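Local coordinates for uncharacterized protein (Bacteroides eggerthii DSM 20697, PDB 4ECO), which is of unknown function but is built from leucine-rich repeats, a fold that commonly recognises other proteins, and so probably binds a protein partner, at residues S87-G92 with L112-E117; Q210-N215 with D253-N258. All blocks are in the same frame, centred on the assembly; numbering follows the deposited sequence.

From the N terminus, strand 83-87 runs into the turn of 87-92, and the chain returns through strand 109-111 to 112-117, where contact 1 closes its loop. Only afterwards, beyond the helices between 135 and 168 and strand 194-198, does contact 2 open at 210-215; it closes at 253-258, past helix 233-238. The two loops are therefore in series, neither nested nor crossed. In space they are neighbours, with centres about 10 Å apart: strand 109-111 lies beside strand 210-214, the backbones of Leu-112 and Tyr-212 are hydrogen-bonded, and His-115 reaches Glu-255. Contact 1 holds the sodium site beside the parallel strands that contact 2 continues.

Contact 1. Residues S87-G92 with L112-E117; sequences SLEGFG and LGSHGE. With NA (sodium ion), chain C.
The sodium site of this leucine-rich-repeat protein lies where Glu-117 meets the turn at Gly-90. OE2 of Glu-117 coordinates the sodium ion at 2.8 Å and also accepts a hydrogen bond from Gly-90 N, 2.7 Å away and almost straight at 176°, on its anti lone pair. One carboxylate oxygen thus grips both the metal and the turn; the backbone O of Ser-192 is the second ligand. The other oxygen, OE1, takes Ser-114 N at 3.0 Å from above the carboxylate plane, so the two bonds and the metal together fix how the group is turned. Glycine suits position 90, third in a type II turn from Leu-88 to Phe-91, because its phi of 74° is one that glycine adopts readily.

Glu-89 makes a second polar bridge. Its extended chain carries OE2 to Ser-114 OG, which donates over 2.6 Å to the anti lone pair. With OG between its own backbone N and carbonyl carbon (chi1 79°), Ser-114 presents its hydroxyl to Glu-89. Within 87-92, Ser-87 OG accepts from Glu-89 N, closing an ST turn, and donates to Glu-89 OE1 at 2.9 Å, so the same hydroxyl steadies the carboxylate. Leu-123 N and Phe-124 N also donate to this carboxylate, so the buried charge is shared among several donors, which would probably favour its ionised form.

On the apolar side, Leu-88 and Leu-112 lie side by side and point the same way, CD1 of Leu-88 meeting CD2 of Leu-112 at 3.8 Å. Branched, purely apolar tips suit this buried place, and Leu-112 packs onward against Phe-211 and Met-213. Leucines just past the ends of neighbouring parallel strands, packed side by side, are characteristic of the leucine-rich-repeat core, with the metal site set at the loops following two such strands.

Contact 2. Residues Q210-N215 with D253-N258; sequences QFYMGN and DVEVYN
Gln-210 lays its amide over the carboxylate of Asp-253, the two planes only 12° apart, with Gln-210 OE1 3.3 Å from Asp-253 CB. A water joins the pair, donating to Gln-210 OE1 and to Asp-253 OD2 while accepting from Tyr-212 OH; Asp-253 OD2 also forms a salt bridge with Arg-142.

Next along the same face, CB of Glu-255 sits over the Tyr-212 ring, a CH-pi contact 3.7 Å from the centroid. CG of Glu-255 is anti to its backbone N (chi1 171°), and the chain, extended beyond it, brings the carboxylate near CD2 and CE2 of the ring. A long acid suits the place: its CB packs over the ring while the carboxylate reaches His-115 through OE1.

The face bearing Phe-211 and Met-213 is apolar. Met-213, a selenomethionine here, lies alongside Val-256, CG to CG1 at 4.0 Å, while its CE rests on one face of the Phe-211 ring. Past the strand ends Asn-258 ND2 donates to Asn-215 OD1 at 2.8 Å, the amides nearly perpendicular; Asn-258 OD1 accepts from Gly-189 N.

The backbones form a regular parallel ladder, Phe-211 N to Asp-253 O at 2.8 Å among its rungs. Strand 210-214 lies between strands 109-111 and 253-257, the latter followed by 277-279, with helix 135-142 against Gln-210 and Asp-253.

Contact 1. Residues S87-G92 with L112-E117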
loop_
_atom_site.group_PDB
_atom_site.type_symbol
_atom_site.label_atom_id
_atom_site.label_comp_id
_atom_site.label_asym_id
_atom_site.label_seq_id
_atom_site.Cartn_x
_atom_site.Cartn_y
_atom_site.Cartn_z
ATOM N N SER A 87 -9.778 -1.388 25.667
ATOM C CA SER A 87 -8.593 -1.002 24.906
ATOM C C SER A 87 -7.561 -0.312 25.792
ATOM O O SER A 87 -7.868 0.674 26.474
ATOM C CB SER A 87 -8.967 -0.094 23.744
ATOM O OG SER A 87 -7.811 0.319 23.042
ATOM N N LEU A 88 -6.329 -0.826 25.770
ATOM C CA LEU A 88 -5.252 -0.227 26.533
ATOM C C LEU A 88 -4.439 0.689 25.673
ATOM O O LEU A 88 -3.420 1.222 26.150
ATOM C CB LEU A 88 -4.338 -1.293 27.120
ATOM C CG LEU A 88 -4.927 -2.306 28.064
ATOM C CD1 LEU A 88 -3.888 -3.324 28.398
ATOM C CD2 LEU A 88 -5.536 -1.646 29.301
ATOM N N GLU A 89 -4.857 0.863 24.391
ATOM C CA GLU A 89 -4.148 1.690 23.414
ATOM C C GLU A 89 -3.747 3.060 23.987
ATOM O O GLU A 89 -4.592 3.741 24.576
ATOM C CB GLU A 89 -5.009 1.916 22.163
ATOM C CG GLU A 89 -5.055 0.770 21.175
ATOM C CD GLU A 89 -6.045 1.061 20.070
ATOM O OE1 GLU A 89 -7.223 1.365 20.382
ATOM O OE2 GLU A 89 -5.630 1.024 18.888
ATOM N N GLY A 90 -2.456 3.395 23.852
ATOM C CA GLY A 90 -1.867 4.667 24.266
ATOM C C GLY A 90 -1.657 4.920 25.745
ATOM O O GLY A 90 -1.076 5.946 26.108
ATOM N N PHE A 91 -2.079 3.991 26.605
ATOM C CA PHE A 91 -1.968 4.190 28.051
ATOM C C PHE A 91 -0.563 3.962 28.573
ATOM O O PHE A 91 -0.195 4.541 29.601
ATOM C CB PHE A 91 -2.951 3.284 28.813
ATOM C CG PHE A 91 -4.366 3.803 28.849
ATOM C CD1 PHE A 91 -4.650 5.064 29.373
ATOM C CD2 PHE A 91 -5.424 3.020 28.393
ATOM C CE1 PHE A 91 -5.972 5.530 29.427
ATOM C CE2 PHE A 91 -6.744 3.485 28.459
ATOM C CZ PHE A 91 -7.008 4.734 28.983
ATOM N N GLY A 92 0.205 3.133 27.885
ATOM C CA GLY A 92 1.562 2.829 28.310
ATOM C C GLY A 92 1.576 1.895 29.496
ATOM O O GLY A 92 2.382 2.061 30.412
ATOM N N LEU A 112 -4.522 -4.635 23.513
ATOM C CA LEU A 112 -3.427 -4.503 24.478
ATOM C C LEU A 112 -2.369 -3.586 23.896
ATOM O O LEU A 112 -1.369 -3.255 24.529
ATOM C CB LEU A 112 -2.821 -5.878 24.836
ATOM C CG LEU A 112 -3.766 -6.974 25.344
ATOM C CD1 LEU A 112 -3.001 -8.213 25.630
ATOM C CD2 LEU A 112 -4.558 -6.538 26.558
ATOM N N GLY A 113 -2.619 -3.195 22.659
ATOM C CA GLY A 113 -1.763 -2.343 21.855
ATOM C C GLY A 113 -2.176 -2.538 20.427
ATOM O O GLY A 113 -2.976 -3.430 20.163
ATOM N N SER A 114 -1.678 -1.705 19.507
ATOM C CA SER A 114 -2.032 -1.805 18.091
ATOM C C SER A 114 -1.064 -1.054 17.227
ATOM O O SER A 114 -0.238 -0.290 17.748
ATOM C CB SER A 114 -3.428 -1.249 17.838
ATOM O OG SER A 114 -3.387 0.168 17.803
ATOM N N HIS A 115 -1.224 -1.204 15.882
ATOM C CA HIS A 115 -0.422 -0.481 14.895
ATOM C C HIS A 115 -0.789 1.005 14.947
ATOM O O HIS A 115 0.049 1.831 14.597
ATOM C CB HIS A 115 -0.554 -1.069 13.485
ATOM C CG HIS A 115 -1.907 -0.957 12.867
ATOM N ND1 HIS A 115 -2.793 -2.010 12.887
ATOM C CD2 HIS A 115 -2.460 0.066 12.171
ATOM C CE1 HIS A 115 -3.860 -1.594 12.222
ATOM N NE2 HIS A 115 -3.710 -0.342 11.784
ATOM N N GLY A 116 -1.990 1.318 15.467
ATOM C CA GLY A 116 -2.485 2.678 15.639
ATOM C C GLY A 116 -1.585 3.524 16.522
ATOM O O GLY A 116 -1.379 4.709 16.256
ATOM N N GLU A 117 -0.997 2.913 17.551
ATOM C CA GLU A 117 -0.108 3.583 18.509
ATOM C C GLU A 117 1.143 4.175 17.837
ATOM O O GLU A 117 1.622 5.226 18.280
ATOM C CB GLU A 117 0.296 2.613 19.609
ATOM C CG GLU A 117 -0.860 2.271 20.538
ATOM C CD GLU A 117 -0.531 1.223 21.580
ATOM O OE1 GLU A 117 0.031 0.169 21.189
ATOM O OE2 GLU A 117 -0.841 1.447 22.777
HETATM NA NA NA C . 0.792 2.789 24.646
#

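Contact 2. Residues Q210-N215 with D253-N258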
loop_
_atom_site.group_PDB
_atom_site.type_symbol
_atom_site.label_atom_id
_atom_site.label_comp_id
_atom_site.label_asym_id
_atom_site.label_seq_id
_atom_site.Cartn_x
_atom_site.Cartn_y
_atom_site.Cartn_z
ATOM N N GLN A 210 -12.488 -9.381 18.130
ATOM C CA GLN A 210 -11.208 -8.764 17.748
ATOM C C GLN A 210 -10.205 -8.797 18.921
ATOM O O GLN A 210 -10.529 -8.367 20.040
ATOM C CB GLN A 210 -11.412 -7.318 17.266
ATOM C CG GLN A 210 -12.554 -7.158 16.258
ATOM C CD GLN A 210 -12.143 -6.484 14.989
ATOM O OE1 GLN A 210 -11.021 -5.978 14.847
ATOM N NE2 GLN A 210 -13.055 -6.469 14.028
ATOM N N PHE A 211 -8.992 -9.335 18.661
ATOM C CA PHE A 211 -7.934 -9.387 19.659
ATOM C C PHE A 211 -6.666 -8.790 19.058
ATOM O O PHE A 211 -6.056 -9.386 18.181
ATOM C CB PHE A 211 -7.726 -10.820 20.172
ATOM C CG PHE A 211 -6.757 -11.006 21.318
ATOM C CD1 PHE A 211 -6.425 -9.945 22.156
ATOM C CD2 PHE A 211 -6.211 -12.254 21.591
ATOM C CE1 PHE A 211 -5.516 -10.119 23.206
ATOM C CE2 PHE A 211 -5.314 -12.428 22.653
ATOM C CZ PHE A 211 -4.988 -11.361 23.466
ATOM N N TYR A 212 -6.291 -7.593 19.521
ATOM C CA TYR A 212 -5.120 -6.845 19.047
ATOM C C TYR A 212 -4.075 -6.673 20.122
ATOM O O TYR A 212 -4.395 -6.445 21.298
ATOM C CB TYR A 212 -5.544 -5.445 18.560
ATOM C CG TYR A 212 -6.002 -5.349 17.117
ATOM C CD1 TYR A 212 -7.067 -6.113 16.649
ATOM C CD2 TYR A 212 -5.460 -4.397 16.257
ATOM C CE1 TYR A 212 -7.509 -6.006 15.328
ATOM C CE2 TYR A 212 -5.899 -4.272 14.938
ATOM C CZ TYR A 212 -6.923 -5.081 14.477
ATOM O OH TYR A 212 -7.367 -4.956 13.182
HETATM N N MSE A 213 -2.821 -6.775 19.717
HETATM C CA MSE A 213 -1.690 -6.494 20.579
HETATM C C MSE A 213 -0.555 -6.015 19.715
HETATM O O MSE A 213 -0.456 -6.389 18.534
HETATM C CB MSE A 213 -1.285 -7.661 21.506
HETATM C CG MSE A 213 -0.671 -8.886 20.841
HETATM SE SE MSE A 213 -1.086 -10.474 21.952
HETATM C CE MSE A 213 -2.622 -11.078 20.858
ATOM N N GLY A 214 0.253 -5.134 20.289
ATOM C CA GLY A 214 1.397 -4.597 19.574
ATOM C C GLY A 214 2.296 -3.717 20.392
ATOM O O GLY A 214 1.874 -3.153 21.405
ATOM N N ASN A 215 3.555 -3.612 19.948
ATOM C CA ASN A 215 4.649 -2.783 20.478
ATOM C C ASN A 215 4.966 -3.179 21.937
ATOM O O ASN A 215 5.317 -2.334 22.754
ATOM C CB ASN A 215 4.300 -1.304 20.327
ATOM C CG ASN A 215 3.647 -0.991 19.000
ATOM O OD1 ASN A 215 4.274 -1.053 17.949
ATOM N ND2 ASN A 215 2.345 -0.765 19.004
ATOM N N ASP A 253 -10.628 -11.294 13.894
ATOM C CA ASP A 253 -9.548 -10.328 13.666
ATOM C C ASP A 253 -8.534 -10.366 14.787
ATOM O O ASP A 253 -8.861 -10.022 15.916
ATOM C CB ASP A 253 -10.110 -8.911 13.511
ATOM C CG ASP A 253 -10.983 -8.708 12.294
ATOM O OD1 ASP A 253 -12.073 -9.316 12.237
ATOM O OD2 ASP A 253 -10.609 -7.898 11.431
ATOM N N VAL A 254 -7.305 -10.819 14.478
ATOM C CA VAL A 254 -6.209 -10.920 15.449
ATOM C C VAL A 254 -4.985 -10.176 14.916
ATOM O O VAL A 254 -4.633 -10.313 13.743
ATOM C CB VAL A 254 -5.872 -12.385 15.822
ATOM C CG1 VAL A 254 -4.666 -12.447 16.734
ATOM C CG2 VAL A 254 -7.063 -13.078 16.480
ATOM N N GLU A 255 -4.344 -9.379 15.791
ATOM C CA GLU A 255 -3.126 -8.635 15.464
ATOM C C GLU A 255 -2.070 -8.817 16.565
ATOM O O GLU A 255 -2.369 -8.653 17.755
ATOM C CB GLU A 255 -3.433 -7.159 15.248
ATOM C CG GLU A 255 -2.176 -6.313 15.131
ATOM C CD GLU A 255 -2.363 -4.865 14.738
ATOM O OE1 GLU A 255 -2.713 -4.605 13.567
ATOM O OE2 GLU A 255 -2.117 -3.985 15.589
ATOM N N VAL A 256 -0.851 -9.209 16.149
ATOM C CA VAL A 256 0.366 -9.345 16.970
ATOM C C VAL A 256 1.428 -8.552 16.209
ATOM O O VAL A 256 2.124 -9.090 15.351
ATOM C CB VAL A 256 0.772 -10.806 17.270
ATOM C CG1 VAL A 256 1.775 -10.846 18.415
ATOM C CG2 VAL A 256 -0.442 -11.672 17.593
ATOM N N TYR A 257 1.459 -7.243 16.438
ATOM C CA TYR A 257 2.254 -6.310 15.645
ATOM C C TYR A 257 3.407 -5.711 16.409
ATOM O O TYR A 257 3.237 -5.251 17.534
ATOM C CB TYR A 257 1.316 -5.177 15.167
ATOM C CG TYR A 257 1.974 -4.004 14.479
ATOM C CD1 TYR A 257 2.158 -3.993 13.101
ATOM C CD2 TYR A 257 2.293 -2.845 15.186
ATOM C CE1 TYR A 257 2.701 -2.885 12.452
ATOM C CE2 TYR A 257 2.866 -1.743 14.553
ATOM C CZ TYR A 257 3.051 -1.759 13.181
ATOM O OH TYR A 257 3.584 -0.663 12.539
ATOM N N ASN A 258 4.560 -5.628 15.739
ATOM C CA ASN A 258 5.786 -5.010 16.227
ATOM C C ASN A 258 6.096 -5.425 17.677
ATOM O O ASN A 258 6.086 -4.581 18.581
ATOM C CB ASN A 258 5.673 -3.484 16.098
ATOM C CG ASN A 258 6.930 -2.712 16.325
ATOM O OD1 ASN A 258 8.041 -3.222 16.192
ATOM N ND2 ASN A 258 6.779 -1.460 16.690
HETATM O O HOH W 1 -9.741 -5.580 12.453
#